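Local structure of uncharacterized protein DUF305 (Deinococcus radiodurans R1, 3BT5) at residues A[14-28]-A[54-68]. The protein is of unknown function but belongs to the DUF305 family of the ferritin clan and folds as a compact, all-helical bundle. Sequence-based numbering, arbitrary orientation. Where two conformers were deposited one is given.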
ATOM      1  N   VAL A  14      14.788 -10.142  -1.464  1.00 15.00           N
ATOM      2  CA  VAL A  14      14.730  -9.330  -2.679  1.00 15.84           C
ATOM      3  C   VAL A  14      13.290  -9.308  -3.220  1.00 14.71           C
ATOM      4  O   VAL A  14      12.739  -8.237  -3.526  1.00 15.01           O
ATOM      5  CB  VAL A  14      15.703  -9.864  -3.739  1.00 16.02           C
ATOM      6  CG1 VAL A  14      15.508  -9.130  -5.081  1.00 18.95           C
ATOM      7  CG2 VAL A  14      17.144  -9.715  -3.239  1.00 18.75           C
ATOM      8  N   GLN A  15      12.666 -10.479  -3.323  1.00 14.65           N
ATOM      9  CA  GLN A  15      11.310 -10.510  -3.858  1.00 15.11           C
ATOM     10  C   GLN A  15      10.336  -9.738  -2.961  1.00 13.32           C
ATOM     11  O   GLN A  15       9.430  -9.046  -3.452  1.00 13.74           O
ATOM     12  CB  GLN A  15      10.824 -11.952  -3.995  1.00 16.88           C
ATOM     13  CG  GLN A  15       9.321 -11.999  -4.363  1.00 21.38           C
ATOM     14  CD  GLN A  15       8.741 -13.406  -4.373  1.00 22.41           C
ATOM     15  OE1 GLN A  15       8.432 -13.981  -3.331  1.00 27.01           O
ATOM     16  NE2 GLN A  15       8.615 -13.966  -5.553  1.00 23.12           N
ATOM     17  N   PHE A  16      10.505  -9.860  -1.648  1.00 13.70           N
ATOM     18  CA  PHE A  16       9.638  -9.150  -0.701  1.00 13.81           C
ATOM     19  C   PHE A  16       9.695  -7.643  -0.959  1.00 13.11           C
ATOM     20  O   PHE A  16       8.667  -6.972  -1.086  1.00 13.68           O
ATOM     21  CB  PHE A  16      10.063  -9.448   0.742  1.00 15.46           C
ATOM     22  CG  PHE A  16       9.387  -8.582   1.742  1.00 16.74           C
ATOM     23  CD1 PHE A  16       8.027  -8.743   2.004  1.00 17.34           C
ATOM     24  CD2 PHE A  16      10.091  -7.584   2.387  1.00 20.43           C
ATOM     25  CE1 PHE A  16       7.386  -7.891   2.904  1.00 19.35           C
ATOM     26  CE2 PHE A  16       9.472  -6.737   3.288  1.00 20.76           C
ATOM     27  CZ  PHE A  16       8.111  -6.905   3.559  1.00 20.80           C
ATOM     28  N   VAL A  17      10.901  -7.094  -1.058  1.00 12.98           N
ATOM     29  CA  VAL A  17      11.037  -5.660  -1.280  1.00 12.87           C
ATOM     30  C   VAL A  17      10.514  -5.270  -2.660  1.00 12.98           C
ATOM     31  O   VAL A  17       9.812  -4.252  -2.805  1.00 13.83           O
ATOM     32  CB  VAL A  17      12.492  -5.201  -1.021  1.00 13.96           C
ATOM     33  CG1 VAL A  17      12.667  -3.701  -1.336  1.00 15.88           C
ATOM     34  CG2 VAL A  17      12.845  -5.461   0.451  1.00 16.23           C
ATOM     35  N   GLN A  18      10.825  -6.062  -3.684  1.00 12.96           N
ATOM     36  CA  GLN A  18      10.318  -5.744  -5.022  1.00 13.72           C
ATOM     37  C   GLN A  18       8.785  -5.711  -5.024  1.00 13.57           C
ATOM     38  O   GLN A  18       8.155  -4.800  -5.587  1.00 14.74           O
ATOM     39  CB  GLN A  18      10.799  -6.773  -6.033  1.00 14.92           C
ATOM     40  CG  GLN A  18      12.281  -6.639  -6.356  1.00 15.39           C
ATOM     41  CD  GLN A  18      12.777  -7.810  -7.210  1.00 17.02           C
ATOM     42  OE1 GLN A  18      12.257  -8.935  -7.111  1.00 18.22           O
ATOM     43  NE2 GLN A  18      13.809  -7.566  -8.017  1.00 19.10           N
ATOM     44  N   HIS A  19       8.177  -6.732  -4.423  1.00 13.34           N
ATOM     45  CA  HIS A  19       6.721  -6.786  -4.403  1.00 13.75           C
ATOM     46  C   HIS A  19       6.115  -5.690  -3.566  1.00 13.46           C
ATOM     47  O   HIS A  19       5.086  -5.092  -3.958  1.00 13.79           O
ATOM     48  CB  HIS A  19       6.250  -8.113  -3.864  1.00 15.36           C
ATOM     49  CG  HIS A  19       6.351  -9.228  -4.852  1.00 15.99           C
ATOM     50  ND1 HIS A  19       6.134 -10.544  -4.497  1.00 20.34           N
ATOM     51  CD2 HIS A  19       6.615  -9.229  -6.178  1.00 20.35           C
ATOM     52  CE1 HIS A  19       6.270 -11.309  -5.568  1.00 23.37           C
ATOM     53  NE2 HIS A  19       6.567 -10.541  -6.601  1.00 22.98           N
ATOM     54  N   MET A  20       6.714  -5.393  -2.409  1.00 12.59           N
ATOM     55  CA  MET A  20       6.130  -4.363  -1.550  0.70 12.08           C
ATOM     56  C   MET A  20       6.244  -2.984  -2.187  1.00 12.20           C
ATOM     57  O   MET A  20       5.388  -2.128  -1.982  1.00 13.19           O
ATOM     58  CB  MET A  20       6.784  -4.374  -0.173  0.70 13.94           C
ATOM     59  CG  MET A  20       6.057  -3.552   0.834  0.70 14.28           C
ATOM     60  SD  MET A  20       4.341  -4.066   1.153  0.70 15.82           S
ATOM     61  CE  MET A  20       4.641  -5.684   1.874  0.70 18.95           C
ATOM     62  N   LEU A  21       7.292  -2.762  -2.983  1.00 12.22           N
ATOM     63  CA  LEU A  21       7.444  -1.455  -3.618  1.00 14.04           C
ATOM     64  C   LEU A  21       6.275  -1.250  -4.588  1.00 13.44           C
ATOM     65  O   LEU A  21       5.673  -0.167  -4.631  1.00 15.38           O
ATOM     66  CB  LEU A  21       8.804  -1.370  -4.310  1.00 14.35           C
ATOM     67  CG  LEU A  21       9.107  -0.072  -5.062  1.00 15.04           C
ATOM     68  CD1 LEU A  21       9.010   1.133  -4.162  1.00 16.14           C
ATOM     69  CD2 LEU A  21      10.517  -0.178  -5.659  1.00 16.95           C
ATOM     70  N   GLN A  22       5.941  -2.275  -5.359  1.00 13.82           N
ATOM     71  CA  GLN A  22       4.815  -2.156  -6.281  1.00 14.92           C
ATOM     72  C   GLN A  22       3.484  -2.073  -5.523  1.00 14.39           C
ATOM     73  O   GLN A  22       2.539  -1.362  -5.923  1.00 15.20           O
ATOM     74  CB  GLN A  22       4.786  -3.382  -7.199  1.00 18.95           C
ATOM     75  CG  GLN A  22       5.879  -3.404  -8.236  1.00 22.87           C
ATOM     76  CD  GLN A  22       5.690  -4.567  -9.193  1.00 26.51           C
ATOM     77  OE1 GLN A  22       4.588  -4.801  -9.708  1.00 27.79           O
ATOM     78  NE2 GLN A  22       6.737  -5.327  -9.398  1.00 29.06           N
ATOM     79  N   HIS A  23       3.382  -2.817  -4.438  1.00 13.76           N
ATOM     80  CA  HIS A  23       2.157  -2.804  -3.622  1.00 12.63           C
ATOM     81  C   HIS A  23       1.928  -1.389  -3.060  1.00 14.42           C
ATOM     82  O   HIS A  23       0.829  -0.815  -3.178  1.00 15.13           O
ATOM     83  CB  HIS A  23       2.351  -3.810  -2.497  1.00 13.68           C
ATOM     84  CG  HIS A  23       1.079  -4.294  -1.869  1.00 14.77           C
ATOM     85  ND1 HIS A  23       0.395  -3.611  -0.880  1.00 18.40           N
ATOM     86  CD2 HIS A  23       0.376  -5.430  -2.094  1.00 15.37           C
ATOM     87  CE1 HIS A  23      -0.680  -4.294  -0.539  1.00 15.14           C
ATOM     88  NE2 HIS A  23      -0.711  -5.406  -1.259  1.00 15.43           N
ATOM     89  N   HIS A  24       2.972  -0.788  -2.480  1.00 14.67           N
ATOM     90  CA  HIS A  24       2.850   0.566  -1.973  1.00 14.30           C
ATOM     91  C   HIS A  24       2.502   1.543  -3.084  1.00 14.54           C
ATOM     92  O   HIS A  24       1.729   2.504  -2.857  1.00 15.98           O
ATOM     93  CB  HIS A  24       4.171   0.999  -1.344  1.00 14.24           C
ATOM     94  CG  HIS A  24       4.306   0.671   0.114  1.00 15.52           C
ATOM     95  ND1 HIS A  24       3.915  -0.532   0.671  1.00 19.03           N
ATOM     96  CD2 HIS A  24       4.827   1.409   1.127  1.00 17.33           C
ATOM     97  CE1 HIS A  24       4.174  -0.507   1.972  1.00 20.30           C
ATOM     98  NE2 HIS A  24       4.735   0.653   2.268  1.00 18.11           N
ATOM     99  N   ALA A  25       3.092   1.371  -4.263  1.00 14.32           N
ATOM    100  CA  ALA A  25       2.829   2.318  -5.336  1.00 15.21           C
ATOM    101  C   ALA A  25       1.340   2.422  -5.630  1.00 14.74           C
ATOM    102  O   ALA A  25       0.838   3.504  -5.995  1.00 16.43           O
ATOM    103  CB  ALA A  25       3.578   1.947  -6.593  1.00 16.84           C
ATOM    104  N   GLN A  26       0.614   1.310  -5.488  1.00 14.45           N
ATOM    105  CA  GLN A  26      -0.807   1.363  -5.811  1.00 15.64           C
ATOM    106  C   GLN A  26      -1.585   2.271  -4.841  1.00 16.40           C
ATOM    107  O   GLN A  26      -2.621   2.841  -5.209  1.00 16.39           O
ATOM    108  CB  GLN A  26      -1.462  -0.008  -5.844  1.00 14.91           C
ATOM    109  CG  GLN A  26      -2.899   0.105  -6.358  1.00 19.26           C
ATOM    110  CD  GLN A  26      -3.619  -1.205  -6.350  1.00 14.41           C
ATOM    111  OE1 GLN A  26      -3.884  -1.770  -5.292  1.00 17.07           O
ATOM    112  NE2 GLN A  26      -3.999  -1.653  -7.515  1.00 19.42           N
ATOM    113  N   ALA A  27      -1.110   2.389  -3.609  1.00 16.56           N
ATOM    114  CA  ALA A  27      -1.789   3.266  -2.652  1.00 17.64           C
ATOM    115  C   ALA A  27      -1.880   4.686  -3.225  1.00 18.70           C
ATOM    116  O   ALA A  27      -2.837   5.420  -2.989  1.00 18.45           O
ATOM    117  CB  ALA A  27      -1.069   3.252  -1.274  1.00 21.25           C
ATOM    118  N   LEU A  28      -0.852   5.086  -3.971  1.00 19.02           N
ATOM    119  CA  LEU A  28      -0.843   6.397  -4.610  1.00 20.94           C
ATOM    120  C   LEU A  28      -1.930   6.513  -5.698  1.00 21.05           C
ATOM    121  O   LEU A  28      -2.577   7.561  -5.814  1.00 25.50           O
ATOM    122  CB  LEU A  28       0.552   6.690  -5.169  1.00 23.40           C
ATOM    123  CG  LEU A  28       1.678   7.196  -4.256  1.00 33.44           C
ATOM    124  CD1 LEU A  28       1.595   6.823  -2.787  1.00 27.55           C
ATOM    125  CD2 LEU A  28       3.083   6.902  -4.825  1.00 25.43           C
ATOM    126  N   GLN A  54       3.160   6.120   2.670  1.00 17.07           N
ATOM    127  CA  GLN A  54       3.551   5.077   1.722  0.70 16.54           C
ATOM    128  C   GLN A  54       4.791   5.511   0.944  1.00 16.56           C
ATOM    129  O   GLN A  54       5.705   4.714   0.725  1.00 17.35           O
ATOM    130  CB  GLN A  54       2.393   4.754   0.771  0.70 16.45           C
ATOM    131  CG  GLN A  54       1.185   4.077   1.434  0.70 21.26           C
ATOM    132  CD  GLN A  54       1.320   2.550   1.491  0.70 23.16           C
ATOM    133  OE1 GLN A  54       1.204   1.854   0.471  0.70 23.25           O
ATOM    134  NE2 GLN A  54       1.560   2.025   2.681  0.70 26.34           N
ATOM    135  N   ARG A  55       4.841   6.783   0.533  1.00 16.29           N
ATOM    136  CA  ARG A  55       6.011   7.254  -0.204  1.00 16.40           C
ATOM    137  C   ARG A  55       7.309   7.181   0.622  1.00 16.21           C
ATOM    138  O   ARG A  55       8.375   6.874   0.083  1.00 17.87           O
ATOM    139  CB  ARG A  55       5.768   8.675  -0.728  1.00 17.79           C
ATOM    140  CG  ARG A  55       4.843   8.691  -1.922  1.00 18.64           C
ATOM    141  CD  ARG A  55       4.469  10.101  -2.338  1.00 21.89           C
ATOM    142  NE  ARG A  55       5.633  10.834  -2.820  1.00 23.28           N
ATOM    143  CZ  ARG A  55       5.561  11.992  -3.462  1.00 27.61           C
ATOM    144  NH1 ARG A  55       4.370  12.517  -3.726  1.00 30.74           N
ATOM    145  NH2 ARG A  55       6.671  12.617  -3.855  1.00 28.83           N
ATOM    146  N   GLU A  56       7.228   7.474   1.916  1.00 17.70           N
ATOM    147  CA  GLU A  56       8.410   7.389   2.778  1.00 17.36           C
ATOM    148  C   GLU A  56       8.951   5.967   2.775  1.00 18.92           C
ATOM    149  O   GLU A  56      10.155   5.740   2.671  1.00 18.96           O
ATOM    150  CB  GLU A  56       8.057   7.793   4.203  1.00 21.09           C
ATOM    151  CG  GLU A  56       9.254   7.792   5.153  1.00 24.81           C
ATOM    152  CD  GLU A  56       8.857   7.962   6.629  1.00 33.08           C
ATOM    153  OE1 GLU A  56       7.682   8.277   6.922  1.00 41.02           O
ATOM    154  OE2 GLU A  56       9.735   7.771   7.502  1.00 44.60           O
ATOM    155  N   GLN A  57       8.060   4.985   2.855  1.00 16.85           N
ATOM    156  CA  GLN A  57       8.526   3.616   2.823  1.00 16.96           C
ATOM    157  C   GLN A  57       9.012   3.193   1.431  1.00 14.69           C
ATOM    158  O   GLN A  57       9.973   2.418   1.315  1.00 15.21           O
ATOM    159  CB  GLN A  57       7.427   2.699   3.352  1.00 18.52           C
ATOM    160  CG  GLN A  57       7.329   2.862   4.881  1.00 21.77           C
ATOM    161  CD  GLN A  57       6.136   2.199   5.519  1.00 24.09           C
ATOM    162  OE1 GLN A  57       5.347   1.518   4.860  1.00 23.41           O
ATOM    163  NE2 GLN A  57       5.999   2.391   6.836  1.00 25.83           N
ATOM    164  N   MET A  58       8.398   3.725   0.371  1.00 14.65           N
ATOM    165  CA  MET A  58       8.883   3.450  -0.974  1.00 14.10           C
ATOM    166  C   MET A  58      10.302   3.958  -1.136  1.00 15.09           C
ATOM    167  O   MET A  58      11.123   3.280  -1.754  1.00 14.97           O
ATOM    168  CB  MET A  58       7.984   4.097  -2.021  1.00 14.95           C
ATOM    169  CG  MET A  58       6.616   3.421  -2.043  1.00 14.68           C
ATOM    170  SD  MET A  58       5.449   4.301  -3.149  1.00 18.78           S
ATOM    171  CE  MET A  58       6.112   3.832  -4.740  1.00 21.17           C
ATOM    172  N   ARG A  59      10.607   5.153  -0.623  1.00 15.28           N
ATOM    173  CA  ARG A  59      11.977   5.649  -0.774  1.00 15.16           C
ATOM    174  C   ARG A  59      12.983   4.702  -0.112  1.00 15.11           C
ATOM    175  O   ARG A  59      14.118   4.504  -0.622  1.00 15.66           O
ATOM    176  CB  ARG A  59      12.092   7.047  -0.164  1.00 16.70           C
ATOM    177  CG  ARG A  59      11.345   8.115  -0.985  1.00 17.28           C
ATOM    178  CD  ARG A  59      11.734   9.544  -0.596  1.00 20.90           C
ATOM    179  NE  ARG A  59      11.538   9.826   0.818  1.00 22.30           N
ATOM    180  CZ  ARG A  59      10.378  10.187   1.368  1.00 23.27           C
ATOM    181  NH1 ARG A  59       9.275  10.306   0.625  1.00 22.89           N
ATOM    182  NH2 ARG A  59      10.321  10.453   2.678  1.00 27.93           N
ATOM    183  N   GLN A  60      12.614   4.153   1.047  1.00 15.45           N
ATOM    184  CA  GLN A  60      13.482   3.196   1.748  1.00 16.32           C
ATOM    185  C   GLN A  60      13.658   1.926   0.933  1.00 15.82           C
ATOM    186  O   GLN A  60      14.757   1.360   0.872  1.00 16.98           O
ATOM    187  CB  GLN A  60      12.878   2.816   3.102  1.00 19.09           C
ATOM    188  CG  GLN A  60      12.794   3.933   4.127  1.00 24.85           C
ATOM    189  CD  GLN A  60      12.283   3.422   5.457  1.00 30.04           C
ATOM    190  OE1 GLN A  60      12.810   2.442   6.008  1.00 39.28           O
ATOM    191  NE2 GLN A  60      11.243   4.063   5.976  1.00 37.62           N
ATOM    192  N   MET A  61      12.575   1.439   0.341  1.00 14.46           N
ATOM    193  CA  MET A  61      12.646   0.240  -0.482  0.70 14.44           C
ATOM    194  C   MET A  61      13.472   0.437  -1.740  1.00 13.71           C
ATOM    195  O   MET A  61      14.249  -0.446  -2.141  1.00 14.71           O
ATOM    196  CB  MET A  61      11.232  -0.193  -0.860  0.70 13.85           C
ATOM    197  CG  MET A  61      10.473  -0.653   0.375  0.70 15.08           C
ATOM    198  SD  MET A  61       8.927  -1.450  -0.012  0.70 18.74           S
ATOM    199  CE  MET A  61       7.836  -0.122   0.271  0.70 16.79           C
ATOM    200  N   GLU A  62      13.298   1.597  -2.384  1.00 14.33           N
ATOM    201  CA  GLU A  62      14.100   1.926  -3.561  1.00 15.26           C
ATOM    202  C   GLU A  62      15.586   1.930  -3.197  1.00 15.63           C
ATOM    203  O   GLU A  62      16.425   1.412  -3.940  1.00 16.02           O
ATOM    204  CB  GLU A  62      13.665   3.304  -4.099  1.00 15.09           C
ATOM    205  CG  GLU A  62      12.327   3.205  -4.837  1.00 15.17           C
ATOM    206  CD  GLU A  62      11.584   4.531  -5.011  1.00 15.92           C
ATOM    207  OE1 GLU A  62      11.894   5.551  -4.330  1.00 16.65           O
ATOM    208  OE2 GLU A  62      10.644   4.550  -5.833  1.00 20.27           O
ATOM    209  N   ALA A  63      15.909   2.528  -2.057  1.00 15.59           N
ATOM    210  CA  ALA A  63      17.317   2.603  -1.644  1.00 16.37           C
ATOM    211  C   ALA A  63      17.877   1.203  -1.407  1.00 16.84           C
ATOM    212  O   ALA A  63      19.000   0.902  -1.782  1.00 17.88           O
ATOM    213  CB  ALA A  63      17.450   3.440  -0.393  1.00 18.90           C
ATOM    214  N   MET A  64      17.071   0.340  -0.798  0.70 16.84           N
ATOM    215  CA  MET A  64      17.488  -1.032  -0.547  0.70 17.78           C
ATOM    216  C   MET A  64      17.803  -1.762  -1.846  0.70 18.50           C
ATOM    217  O   MET A  64      18.824  -2.430  -1.961  0.70 19.33           O
ATOM    218  CB  MET A  64      16.363  -1.763   0.160  0.70 22.80           C
ATOM    219  CG  MET A  64      16.799  -2.325   1.451  0.70 20.25           C
ATOM    220  SD  MET A  64      15.459  -3.038   2.401  0.70 21.04           S
ATOM    221  CE  MET A  64      15.542  -2.022   3.874  0.70 20.15           C
ATOM    222  N   LEU A  65      16.886  -1.678  -2.810  1.00 17.27           N
ATOM    223  CA  LEU A  65      17.089  -2.349  -4.075  1.00 18.16           C
ATOM    224  C   LEU A  65      18.340  -1.761  -4.745  1.00 18.07           C
ATOM    225  O   LEU A  65      19.152  -2.499  -5.273  1.00 20.98           O
ATOM    226  CB  LEU A  65      15.876  -2.232  -4.970  1.00 19.16           C
ATOM    227  CG  LEU A  65      14.629  -2.974  -4.459  1.00 17.69           C
ATOM    228  CD1 LEU A  65      13.535  -2.768  -5.497  1.00 21.92           C
ATOM    229  CD2 LEU A  65      14.919  -4.459  -4.285  1.00 18.54           C
ATOM    230  N   GLY A  66      18.483  -0.444  -4.712  1.00 17.23           N
ATOM    231  CA  GLY A  66      19.691   0.175  -5.277  1.00 18.44           C
ATOM    232  C   GLY A  66      20.978  -0.332  -4.638  1.00 19.41           C
ATOM    233  O   GLY A  66      21.963  -0.659  -5.344  1.00 22.33           O
ATOM    234  N   ARG A  67      21.003  -0.369  -3.308  1.00 19.10           N
ATOM    235  CA  ARG A  67      22.195  -0.867  -2.594  1.00 21.04           C
ATOM    236  C   ARG A  67      22.502  -2.315  -2.921  1.00 21.60           C
ATOM    237  O   ARG A  67      23.675  -2.714  -2.997  1.00 26.87           O
ATOM    238  CB  ARG A  67      22.053  -0.728  -1.073  1.00 21.39           C
ATOM    239  CG  ARG A  67      22.026   0.698  -0.572  1.00 22.72           C
ATOM    240  CD  ARG A  67      22.229   0.758   0.950  1.00 24.88           C
ATOM    241  NE  ARG A  67      21.142   0.113   1.698  1.00 25.67           N
ATOM    242  CZ  ARG A  67      20.023   0.731   2.073  1.00 26.27           C
ATOM    243  NH1 ARG A  67      19.821   2.003   1.748  1.00 28.60           N
ATOM    244  NH2 ARG A  67      19.099   0.076   2.767  1.00 25.14           N
ATOM    245  N   TRP A  68      21.450  -3.114  -3.087  1.00 21.97           N
ATOM    246  CA  TRP A  68      21.629  -4.543  -3.340  1.00 21.14           C
ATOM    247  C   TRP A  68      21.967  -4.798  -4.795  1.00 24.58           C
ATOM    248  O   TRP A  68      22.303  -5.928  -5.176  1.00 26.80           O
ATOM    249  CB  TRP A  68      20.337  -5.300  -3.009  1.00 20.49           C
ATOM    250  CG  TRP A  68      19.973  -5.237  -1.583  1.00 19.70           C
ATOM    251  CD1 TRP A  68      20.757  -4.828  -0.538  1.00 21.32           C
ATOM    252  CD2 TRP A  68      18.706  -5.615  -1.019  1.00 16.94           C
ATOM    253  NE1 TRP A  68      20.059  -4.924   0.643  1.00 22.05           N
ATOM    254  CE2 TRP A  68      18.795  -5.405   0.376  1.00 20.22           C
ATOM    255  CE3 TRP A  68      17.506  -6.098  -1.560  1.00 17.87           C
ATOM    256  CZ2 TRP A  68      17.743  -5.669   1.238  1.00 21.18           C
ATOM    257  CZ3 TRP A  68      16.436  -6.351  -0.693  1.00 18.58           C
ATOM    258  CH2 TRP A  68      16.561  -6.139   0.689  1.00 20.82           C
TER
HETATM  259  O   HOH W   1       1.437  -1.544   0.612  1.00 20.73           O
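His24 donates a hydrogen bond from NE2 to Gln57 OE1, 2.8 Å long and nearly straight (172°). It lies in the imidazole plane and uses a carbonyl lone pair. Met61 and Gln54 each have two conformers; in those described here, Met61 CE sits over one ring face, 3.6 Å from the centroid, a CH-pi contact. The Gln54 side chain covers the opposite face. A bend at chi3 (-99°) turns the Met61 methyl onto the imidazole. Further along, Val17 is a knob among Met61, Met64, Leu65 and Trp68, with CG2 3.8 Å from Trp68 CH2. Leu21 fills the next hole, its CD1 3.8 Å from Met58 CB. Met58 in turn reaches Ala25, CE to CB 3.7 Å. With an alanine at His24, Gln57 OE1 would probably lose this donor, and a gap would open between Met61 and Gln54. Outside the pair, helix 132-158 packs on Gln57 through Ile141 and Thr144, and Trp68 NE1 hydrogen-bonds to Glu133 OE2. Segments 14-28 and 54-68 thus run antiparallel (154°) by knobs-into-holes, within neighbouring helices 11-37 and 41-68. Their apolar interface carries a buried polar group, His24 with Gln57 and Gln54, toward helices 100-122 and 132-158. There the bond and the two covered faces hold the ring's rotation.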